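Local coordinates for protein 6-phospho-alpha-glucosidase (Merdibacter massiliensis, PDB 6VC6) that probably hydrolyses 6-phospho-alpha-glucosides with the help of bound NAD and a manganese ion, at residues G88-R93 with D285-G290; E97-H102 with L426-E431; G114-G119 with A149-E154. All coordinates share one frame; numbering follows the deposited sequence.

Contact 1. Residues G88-R93 with D285-G290. With G6P (6-O-phosphono-alpha-D-glucopyranose), chain F.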
loop_
_atom_site.group_PDB
_atom_site.type_symbol
_atom_site.label_atom_id
_atom_site.label_comp_id
_atom_site.label_asym_id
_atom_site.label_seq_id
_atom_site.Cartn_x
_atom_site.Cartn_y
_atom_site.Cartn_z
ATOM N N GLY A 88 3.076 -9.467 11.432
ATOM C CA GLY A 88 2.064 -9.877 12.379
ATOM C C GLY A 88 0.854 -10.543 11.762
ATOM O O GLY A 88 0.078 -11.177 12.488
ATOM N N GLY A 89 0.666 -10.417 10.452
ATOM C CA GLY A 89 -0.436 -11.074 9.775
ATOM C C GLY A 89 -1.784 -10.465 10.121
ATOM O O GLY A 89 -1.907 -9.501 10.877
ATOM N N LEU A 90 -2.819 -11.057 9.530
ATOM C CA LEU A 90 -4.181 -10.609 9.799
ATOM C C LEU A 90 -4.610 -10.758 11.260
ATOM O O LEU A 90 -5.426 -9.932 11.706
ATOM C CB LEU A 90 -5.155 -11.351 8.872
ATOM C CG LEU A 90 -5.061 -10.964 7.394
ATOM C CD1 LEU A 90 -5.919 -11.881 6.536
ATOM C CD2 LEU A 90 -5.459 -9.508 7.196
ATOM N N PRO A 91 -4.151 -11.755 12.033
ATOM C CA PRO A 91 -4.493 -11.757 13.467
ATOM C C PRO A 91 -4.096 -10.483 14.195
ATOM O O PRO A 91 -4.817 -10.046 15.100
ATOM C CB PRO A 91 -3.731 -12.977 13.999
ATOM C CG PRO A 91 -3.699 -13.905 12.851
ATOM C CD PRO A 91 -3.560 -13.044 11.622
HETATM N N MSE A 92 -2.973 -9.871 13.830
HETATM C CA MSE A 92 -2.538 -8.646 14.490
HETATM C C MSE A 92 -3.266 -7.427 13.927
HETATM O O MSE A 92 -3.447 -6.430 14.625
HETATM C CB MSE A 92 -1.023 -8.469 14.363
HETATM C CG MSE A 92 -0.217 -9.383 15.277
HETATM SE SE MSE A 92 -0.807 -9.343 17.142
HETATM C CE MSE A 92 -0.628 -7.431 17.486
ATOM N N ARG A 93 -3.679 -7.507 12.659
ATOM C CA ARG A 93 -4.557 -6.476 12.112
ATOM C C ARG A 93 -5.885 -6.452 12.856
ATOM O O ARG A 93 -6.470 -5.383 13.070
ATOM C CB ARG A 93 -4.782 -6.706 10.617
ATOM C CG ARG A 93 -5.705 -5.682 9.966
ATOM C CD ARG A 93 -5.991 -6.019 8.509
ATOM N NE ARG A 93 -6.809 -4.995 7.863
ATOM C CZ ARG A 93 -7.162 -5.016 6.582
ATOM N NH1 ARG A 93 -6.768 -6.011 5.799
ATOM N NH2 ARG A 93 -7.908 -4.041 6.081
ATOM N N ASP A 285 -11.728 -9.095 10.064
ATOM C CA ASP A 285 -12.617 -10.251 10.083
ATOM C C ASP A 285 -13.302 -10.440 8.734
ATOM O O ASP A 285 -13.535 -11.577 8.304
ATOM C CB ASP A 285 -13.653 -10.099 11.196
ATOM C CG ASP A 285 -13.022 -10.009 12.571
ATOM O OD1 ASP A 285 -12.248 -10.921 12.932
ATOM O OD2 ASP A 285 -13.300 -9.027 13.291
ATOM N N GLU A 286 -13.633 -9.338 8.054
ATOM C CA GLU A 286 -14.213 -9.435 6.717
ATOM C C GLU A 286 -13.237 -10.081 5.744
ATOM O O GLU A 286 -13.633 -10.902 4.907
ATOM C CB GLU A 286 -14.618 -8.053 6.207
ATOM C CG GLU A 286 -15.560 -7.280 7.108
ATOM C CD GLU A 286 -15.754 -5.853 6.634
ATOM O OE1 GLU A 286 -15.980 -4.967 7.484
ATOM O OE2 GLU A 286 -15.675 -5.617 5.409
ATOM N N VAL A 287 -11.957 -9.714 5.833
ATOM C CA VAL A 287 -10.948 -10.311 4.967
ATOM C C VAL A 287 -10.752 -11.779 5.311
ATOM O O VAL A 287 -10.643 -12.629 4.417
ATOM C CB VAL A 287 -9.626 -9.529 5.062
ATOM C CG1 VAL A 287 -8.528 -10.246 4.289
ATOM C CG2 VAL A 287 -9.811 -8.110 4.549
ATOM N N ILE A 288 -10.698 -12.103 6.604
ATOM C CA ILE A 288 -10.563 -13.502 6.988
ATOM C C ILE A 288 -11.750 -14.307 6.477
ATOM O O ILE A 288 -11.577 -15.393 5.920
ATOM C CB ILE A 288 -10.384 -13.636 8.509
ATOM C CG1 ILE A 288 -9.020 -13.083 8.925
ATOM C CG2 ILE A 288 -10.481 -15.098 8.926
ATOM C CD1 ILE A 288 -8.804 -13.035 10.425
ATOM N N ASP A 289 -12.965 -13.775 6.606
ATOM C CA ASP A 289 -14.117 -14.513 6.106
ATOM C C ASP A 289 -14.309 -14.372 4.601
ATOM O O ASP A 289 -15.076 -15.145 4.014
ATOM C CB ASP A 289 -15.386 -14.065 6.826
ATOM C CG ASP A 289 -15.410 -14.485 8.278
ATOM O OD1 ASP A 289 -15.939 -13.715 9.105
ATOM O OD2 ASP A 289 -14.901 -15.583 8.593
ATOM N N GLY A 290 -13.630 -13.421 3.964
ATOM C CA GLY A 290 -13.846 -13.165 2.554
ATOM C C GLY A 290 -12.692 -13.557 1.654
ATOM O O GLY A 290 -12.646 -14.684 1.151
HETATM C C1 G6P F . -6.463 0.079 -0.316
HETATM C C2 G6P F . -5.000 0.486 -0.089
HETATM C C3 G6P F . -4.141 -0.589 0.552
HETATM C C4 G6P F . -4.935 -1.266 1.645
HETATM C C5 G6P F . -6.055 -2.039 0.974
HETATM C C6 G6P F . -6.958 -2.649 2.038
HETATM O O1 G6P F . -6.790 0.233 -1.704
HETATM O O2 G6P F . -4.416 0.866 -1.342
HETATM O O3 G6P F . -2.945 -0.021 1.096
HETATM O O4 G6P F . -4.085 -2.162 2.365
HETATM O O5 G6P F . -6.884 -1.224 0.137
HETATM O O6 G6P F . -7.603 -3.793 1.490
HETATM P P G6P F . -8.377 -4.828 2.446
HETATM O O1P G6P F . -7.270 -5.733 2.933
HETATM O O2P G6P F . -8.997 -3.964 3.520
HETATM O O3P G6P F . -9.387 -5.479 1.531
#

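Contact 2. Residues E97-H102 with L426-E431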
loop_
_atom_site.group_PDB
_atom_site.type_symbol
_atom_site.label_atom_id
_atom_site.label_comp_id
_atom_site.label_asym_id
_atom_site.label_seq_id
_atom_site.Cartn_x
_atom_site.Cartn_y
_atom_site.Cartn_z
ATOM N N GLU A 97 -7.460 -3.200 14.938
ATOM C CA GLU A 97 -8.776 -2.617 14.714
ATOM C C GLU A 97 -9.663 -2.733 15.948
ATOM O O GLU A 97 -10.361 -1.776 16.300
ATOM C CB GLU A 97 -9.438 -3.289 13.508
ATOM C CG GLU A 97 -8.892 -2.837 12.160
ATOM C CD GLU A 97 -9.238 -3.816 11.054
ATOM O OE1 GLU A 97 -9.855 -4.855 11.364
ATOM O OE2 GLU A 97 -8.901 -3.555 9.878
ATOM N N HIS A 98 -9.643 -3.887 16.619
ATOM C CA HIS A 98 -10.547 -4.108 17.745
ATOM C C HIS A 98 -10.214 -3.185 18.912
ATOM O O HIS A 98 -11.101 -2.527 19.470
ATOM C CB HIS A 98 -10.486 -5.570 18.190
ATOM C CG HIS A 98 -11.423 -6.469 17.445
ATOM N ND1 HIS A 98 -12.463 -7.135 18.059
ATOM C CD2 HIS A 98 -11.479 -6.811 16.136
ATOM C CE1 HIS A 98 -13.119 -7.848 17.160
ATOM N NE2 HIS A 98 -12.541 -7.669 15.985
ATOM N N ILE A 99 -8.937 -3.120 19.287
ATOM C CA ILE A 99 -8.548 -2.384 20.487
ATOM C C ILE A 99 -8.787 -0.889 20.308
ATOM O O ILE A 99 -9.229 -0.204 21.238
ATOM C CB ILE A 99 -7.085 -2.698 20.845
ATOM C CG1 ILE A 99 -6.945 -4.178 21.213
ATOM C CG2 ILE A 99 -6.603 -1.811 21.983
ATOM C CD1 ILE A 99 -5.518 -4.673 21.281
ATOM N N SER A 100 -8.509 -0.361 19.114
ATOM C CA SER A 100 -8.771 1.053 18.855
ATOM C C SER A 100 -10.258 1.364 18.968
ATOM O O SER A 100 -10.655 2.333 19.627
ATOM C CB SER A 100 -8.244 1.441 17.473
ATOM O OG SER A 100 -6.845 1.233 17.378
ATOM N N LEU A 101 -11.099 0.542 18.336
ATOM C CA LEU A 101 -12.537 0.787 18.368
ATOM C C LEU A 101 -13.107 0.576 19.764
ATOM O O LEU A 101 -14.003 1.313 20.191
ATOM C CB LEU A 101 -13.244 -0.113 17.354
ATOM C CG LEU A 101 -12.993 0.230 15.884
ATOM C CD1 LEU A 101 -13.390 -0.929 14.983
ATOM C CD2 LEU A 101 -13.741 1.496 15.496
ATOM N N HIS A 102 -12.600 -0.424 20.492
ATOM C CA HIS A 102 -13.054 -0.647 21.859
ATOM C C HIS A 102 -12.684 0.504 22.783
ATOM O O HIS A 102 -13.303 0.661 23.840
ATOM C CB HIS A 102 -12.473 -1.956 22.403
ATOM C CG HIS A 102 -13.116 -3.186 21.841
ATOM N ND1 HIS A 102 -14.483 -3.344 21.764
ATOM C CD2 HIS A 102 -12.578 -4.321 21.335
ATOM C CE1 HIS A 102 -14.759 -4.521 21.231
ATOM N NE2 HIS A 102 -13.620 -5.133 20.961
ATOM N N LEU A 426 -1.791 3.537 23.611
ATOM C CA LEU A 426 -0.401 3.116 23.461
ATOM C C LEU A 426 -0.041 2.014 24.451
ATOM O O LEU A 426 0.649 1.052 24.093
ATOM C CB LEU A 426 0.531 4.317 23.634
ATOM C CG LEU A 426 2.039 4.056 23.637
ATOM C CD1 LEU A 426 2.466 3.289 22.394
ATOM C CD2 LEU A 426 2.802 5.368 23.750
ATOM N N ASP A 427 -0.500 2.136 25.699
ATOM C CA ASP A 427 -0.221 1.102 26.689
ATOM C C ASP A 427 -0.877 -0.218 26.305
ATOM O O ASP A 427 -0.294 -1.291 26.505
ATOM C CB ASP A 427 -0.693 1.555 28.070
ATOM C CG ASP A 427 0.197 2.629 28.665
ATOM O OD1 ASP A 427 1.257 2.919 28.073
ATOM O OD2 ASP A 427 -0.164 3.183 29.725
ATOM N N ALA A 428 -2.089 -0.160 25.748
ATOM C CA ALA A 428 -2.757 -1.380 25.308
ATOM C C ALA A 428 -2.044 -2.015 24.122
ATOM O O ALA A 428 -2.018 -3.245 24.005
ATOM C CB ALA A 428 -4.214 -1.084 24.955
HETATM N N MSE A 429 -1.458 -1.205 23.245
HETATM C CA MSE A 429 -0.760 -1.713 22.068
HETATM C C MSE A 429 0.557 -2.379 22.450
HETATM O O MSE A 429 0.938 -3.399 21.875
HETATM C CB MSE A 429 -0.500 -0.581 21.071
HETATM C CG MSE A 429 -1.749 0.136 20.587
HETATM SE SE MSE A 429 -2.553 -0.647 19.001
HETATM C CE MSE A 429 -3.634 -2.010 19.857
ATOM N N ILE A 430 1.250 -1.786 23.426
ATOM C CA ILE A 430 2.539 -2.318 23.865
ATOM C C ILE A 430 2.383 -3.743 24.379
ATOM O O ILE A 430 3.249 -4.600 24.155
ATOM C CB ILE A 430 3.157 -1.392 24.932
ATOM C CG1 ILE A 430 3.646 -0.090 24.295
ATOM C CG2 ILE A 430 4.301 -2.087 25.663
ATOM C CD1 ILE A 430 4.143 0.928 25.297
ATOM N N GLU A 431 1.268 -4.028 25.054
ATOM C CA GLU A 431 1.077 -5.343 25.657
ATOM C C GLU A 431 0.859 -6.417 24.596
ATOM O O GLU A 431 1.504 -7.471 24.626
ATOM C CB GLU A 431 -0.101 -5.300 26.634
ATOM C CG GLU A 431 0.017 -6.263 27.807
ATOM C CD GLU A 431 1.104 -5.867 28.790
ATOM O OE1 GLU A 431 1.535 -6.737 29.577
ATOM O OE2 GLU A 431 1.535 -4.695 28.774
#

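Contact 3. Residues G114-G119 with A149-E154. With NAD (nicotinamide-adenine-dinucleotide), chain G.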
loop_
_atom_site.group_PDB
_atom_site.type_symbol
_atom_site.label_atom_id
_atom_site.label_comp_id
_atom_site.label_asym_id
_atom_site.label_seq_id
_atom_site.Cartn_x
_atom_site.Cartn_y
_atom_site.Cartn_z
ATOM N N GLY A 114 -4.374 1.967 14.858
ATOM C CA GLY A 114 -4.091 0.668 14.270
ATOM C C GLY A 114 -3.001 0.727 13.218
ATOM O O GLY A 114 -2.196 -0.200 13.093
ATOM N N GLY A 115 -2.957 1.818 12.450
ATOM C CA GLY A 115 -1.934 1.943 11.427
ATOM C C GLY A 115 -0.545 2.132 12.004
ATOM O O GLY A 115 0.427 1.558 11.506
HETATM N N MSE A 116 -0.431 2.930 13.060
HETATM C CA MSE A 116 0.862 3.189 13.679
HETATM C C MSE A 116 1.364 1.959 14.430
HETATM O O MSE A 116 2.569 1.724 14.513
HETATM C CB MSE A 116 0.771 4.394 14.614
HETATM C CG MSE A 116 0.656 5.720 13.873
HETATM SE SE MSE A 116 0.635 7.272 15.050
HETATM C CE MSE A 116 -1.214 7.158 15.656
ATOM N N ALA A 117 0.432 1.178 14.977
ATOM C CA ALA A 117 0.805 -0.102 15.571
ATOM C C ALA A 117 1.309 -1.063 14.504
ATOM O O ALA A 117 2.343 -1.718 14.678
ATOM C CB ALA A 117 -0.385 -0.702 16.317
ATOM N N TYR A 118 0.578 -1.164 13.391
ATOM C CA TYR A 118 1.066 -1.915 12.242
ATOM C C TYR A 118 2.372 -1.332 11.717
ATOM O O TYR A 118 3.245 -2.075 11.256
ATOM C CB TYR A 118 -0.006 -1.928 11.148
ATOM C CG TYR A 118 0.311 -2.776 9.936
ATOM C CD1 TYR A 118 1.132 -3.894 10.033
ATOM C CD2 TYR A 118 -0.222 -2.463 8.691
ATOM C CE1 TYR A 118 1.419 -4.668 8.922
ATOM C CE2 TYR A 118 0.058 -3.231 7.578
ATOM C CZ TYR A 118 0.879 -4.332 7.698
ATOM O OH TYR A 118 1.159 -5.096 6.588
ATOM N N GLY A 119 2.531 -0.008 11.795
ATOM C CA GLY A 119 3.757 0.610 11.319
ATOM C C GLY A 119 4.975 0.203 12.125
ATOM O O GLY A 119 6.048 -0.036 11.566
ATOM N N ALA A 149 2.539 2.049 4.075
ATOM C CA ALA A 149 3.550 2.522 3.156
ATOM C C ALA A 149 4.205 3.828 3.582
ATOM O O ALA A 149 5.397 3.995 3.421
ATOM C CB ALA A 149 2.982 2.638 1.754
ATOM N N ALA A 150 3.428 4.757 4.111
ATOM C CA ALA A 150 3.985 6.041 4.521
ATOM C C ALA A 150 5.008 5.887 5.638
ATOM O O ALA A 150 6.040 6.537 5.632
ATOM C CB ALA A 150 2.884 6.993 4.945
ATOM N N ILE A 151 4.716 5.021 6.594
ATOM C CA ILE A 151 5.627 4.820 7.716
ATOM C C ILE A 151 6.839 4.004 7.281
ATOM O O ILE A 151 7.971 4.281 7.696
ATOM C CB ILE A 151 4.885 4.158 8.892
ATOM C CG1 ILE A 151 3.789 5.087 9.416
ATOM C CG2 ILE A 151 5.856 3.790 10.006
ATOM C CD1 ILE A 151 2.766 4.395 10.286
ATOM N N VAL A 152 6.623 2.992 6.436
ATOM C CA VAL A 152 7.730 2.154 5.982
ATOM C C VAL A 152 8.720 2.972 5.161
ATOM O O VAL A 152 9.939 2.844 5.325
ATOM C CB VAL A 152 7.197 0.946 5.187
ATOM C CG1 VAL A 152 8.343 0.194 4.527
ATOM C CG2 VAL A 152 6.406 0.021 6.097
ATOM N N ALA A 153 8.213 3.832 4.273
ATOM C CA ALA A 153 9.097 4.643 3.441
ATOM C C ALA A 153 9.943 5.587 4.285
ATOM O O ALA A 153 11.120 5.818 3.982
ATOM C CB ALA A 153 8.280 5.428 2.414
ATOM N N GLU A 154 9.360 6.143 5.350
ATOM C CA GLU A 154 10.116 7.042 6.216
ATOM C C GLU A 154 11.213 6.295 6.965
ATOM O O GLU A 154 12.336 6.797 7.095
ATOM C CB GLU A 154 9.171 7.742 7.193
ATOM C CG GLU A 154 9.863 8.441 8.354
ATOM C CD GLU A 154 10.682 9.646 7.922
ATOM O OE1 GLU A 154 10.484 10.135 6.791
ATOM O OE2 GLU A 154 11.524 10.106 8.723
HETATM P PA NAD G . -1.626 -11.749 4.409
HETATM O O1A NAD G . -2.629 -12.566 3.629
HETATM O O2A NAD G . -1.501 -11.935 5.902
HETATM O O5B NAD G . -0.173 -11.968 3.757
HETATM C C5B NAD G . 1.002 -11.596 4.467
HETATM C C4B NAD G . 2.087 -12.634 4.231
HETATM O O4B NAD G . 3.366 -12.084 4.556
HETATM C C3B NAD G . 1.870 -13.845 5.124
HETATM O O3B NAD G . 1.902 -15.034 4.332
HETATM C C2B NAD G . 3.041 -13.845 6.083
HETATM O O2B NAD G . 3.501 -15.178 6.319
HETATM C C1B NAD G . 4.088 -13.023 5.354
HETATM N N9A NAD G . 5.009 -12.340 6.295
HETATM C C8A NAD G . 4.680 -11.710 7.439
HETATM N N7A NAD G . 5.784 -11.208 8.051
HETATM C C5A NAD G . 6.848 -11.524 7.290
HETATM C C6A NAD G . 8.314 -11.305 7.347
HETATM N N6A NAD G . 8.882 -10.626 8.372
HETATM N N1A NAD G . 9.065 -11.806 6.341
HETATM C C2A NAD G . 8.516 -12.483 5.314
HETATM N N3A NAD G . 7.198 -12.719 5.200
HETATM C C4A NAD G . 6.331 -12.275 6.138
HETATM O O3 NAD G . -1.874 -10.186 4.116
HETATM P PN NAD G . -2.620 -9.657 2.794
HETATM O O1N NAD G . -4.022 -9.243 3.172
HETATM O O2N NAD G . -2.386 -10.623 1.656
HETATM O O5D NAD G . -1.763 -8.328 2.514
HETATM C C5D NAD G . -0.484 -8.417 1.890
HETATM C C4D NAD G . 0.222 -7.079 2.054
HETATM O O4D NAD G . -0.001 -6.263 0.902
HETATM C C3D NAD G . -0.335 -6.324 3.252
HETATM O O3D NAD G . 0.752 -5.819 4.030
HETATM C C2D NAD G . -1.084 -5.156 2.653
HETATM O O2D NAD G . -1.003 -4.004 3.493
HETATM C C1D NAD G . -0.340 -4.950 1.348
HETATM N N1N NAD G . -1.126 -4.211 0.364
HETATM C C2N NAD G . -0.687 -2.997 0.031
HETATM C C3N NAD G . -1.362 -2.220 -0.893
HETATM C C7N NAD G . -0.826 -0.860 -1.226
HETATM O O7N NAD G . -1.523 -0.075 -1.846
HETATM N N7N NAD G . 0.404 -0.545 -0.821
HETATM C C4N NAD G . -2.510 -2.722 -1.491
HETATM C C5N NAD G . -2.952 -3.990 -1.126
HETATM C C6N NAD G . -2.231 -4.727 -0.190
#

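Contact 1. Residues G88-R93 with D285-G290
Leu90 and Val287 meet where the first turn of helix 89-102 faces the last turn of helix 283-289, the two running nearly antiparallel at 150° with about 10.1 Å between the axes of the short segments. The chain enters through Gly88 and Gly89, both at positive phi; Gly89 then offers its O to Arg93 N, a bond of the first helical turn. Leu90 follows, reaching across with a single branch: its CD1 lies 3.8 Å from Val287 CG1 and 4.1 Å from Ile288 CG1. The leucine crosses the valine at about a right angle but slides antiparallel past the isoleucine, so one methyl serves two neighbours of the facing helix. Leu90 also touches NAD.

One turn on, Arg93 extends fully, with CG anti to the backbone N (chi1 179°) and every later torsion extended, which delivers the guanidinium to the phosphate of G6P. The grip is two-pronged and nearly straight: NH1 bonds O1P at 2.9 Å and NH2 bonds O2P at 2.8 Å, both N-H...O angles being 167°, with the phosphorus in the guanidinium plane. Val287 CG2 approaches obliquely, 3.9 Å from Arg93 NH1. Arg93 NE makes a salt bridge to Glu97, which probably helps to hold the rotation of the group. Arg283 and Arg291 also bond G6P, and the whole is an arginine-rich sugar-phosphate pocket of a family 4 glycosidase, with an apolar helix-helix contact beside it.

Contact 2. Residues E97-H102 with L426-E431
Ile99 meets Ala428 and Met429 in a contact made wholly of apolar side chains. The larger share falls to the selenomethionine methyl, Met429 CE, which sits 3.6 Å from Ile99 CD1 and 3.7 Å from both Ile99 CB and Ile99 CG2, so that one methyl nestles against the branch point and both arms of the isoleucine. The Met429 chain bends at chi2 (-90°) and chi3 (85°), and this double bend turns CE toward Ile99, the two side chains passing in opposite directions. The second apolar pair is smaller: Ile99 CG2 lies 3.9 Å from Ala428 CB. The small alanine is consistent with the close approach of the helices, Ile99 CA and Ala428 CA being 7.6 Å apart.

This is ordinary helix-to-helix packing, joining helix 89-102 of the nucleotide-binding part of the fold to helix 419-432 near the end of the chain. Replacing Ile99 by alanine would remove CG1, CG2 and CD1 and would probably open a gap beside Ala428 CB and leave Met429 CE without its partner on this helix.

Polar side chains take partners away from this interface. On one side Glu97 OE1 bonds Thr282 and the backbone N of Ala284, while Ser100 OG turns back to Asp96 O within its own helix. On the other, Asp427 OD1 takes a hydrogen bond with Tyr403 OH, and Glu431 pairs with Lys434.

Contact 3. Residues G114-G119 with A149-E154
A glycine, Gly119, receives the side chain of Ile151 directly on its backbone: Gly119 CA lies 4.0 Å from Ile151 CG2, and the CA atoms of the two residues come within 5.8 Å. Any side chain at Gly119 would point into the isoleucine, a CB being placed in collision with Ile151 CD1, so the absence of one is what permits the approach. One turn earlier the other methyl, Ile151 CD1, rests 3.9 Å from Gly115 O and 4.1 Å from Met116 CA. A chi1 of -64° sends CG1 and its CD1 towards the facing helix, where CD1 lies between Gly115 and Gly119 while CG2 rests on Gly119. Met116 contributes mainly its backbone and CG, since the rest of its side chain leads away toward Ser390 and Leu394 of helix 378-400.

The helices run in roughly the same direction, crossing at -36° with 9.5 Å between the segment axes. From the same stretch of helix 113-136, Tyr118 is directed elsewhere, to the cofactor. Its ring carries OH to 2.7 Å from O3D of NAD, and the ribose oxygen lies in the plane of the ring at its edge. Asn147 and Pro148 also touch Tyr118. The arrangement is a helix pair packed closely through glycines of helix 113-136, beside the NAD site of a Rossmann-type domain, whose parallel strands 80-83 and 141-144 precede helices 89-102 and 149-159.

Helix 89-102 is shared by contacts 1 and 2, whose centres lie 16 Å apart; its start reaches the bound ligands and its far end packs against the C-terminal helix. A probable hydrogen bond bridges them, Asp285 OD2 to His98 NE2 at 3.1 Å. Contact 3 follows on the next helix, 113-136. It meets contact 2 through packing, with Met429 SE 3.5 Å from Ala117 CB, but remains about 6 Å from contact 1 at the nearest atoms, their centres being 17 Å apart. Contact 1 binds the G6P phosphate through Arg93 and touches NAD through Leu90, and contact 3 reaches NAD's ribose, so both supply residues of the ligand pockets, while contact 2 lies farther out.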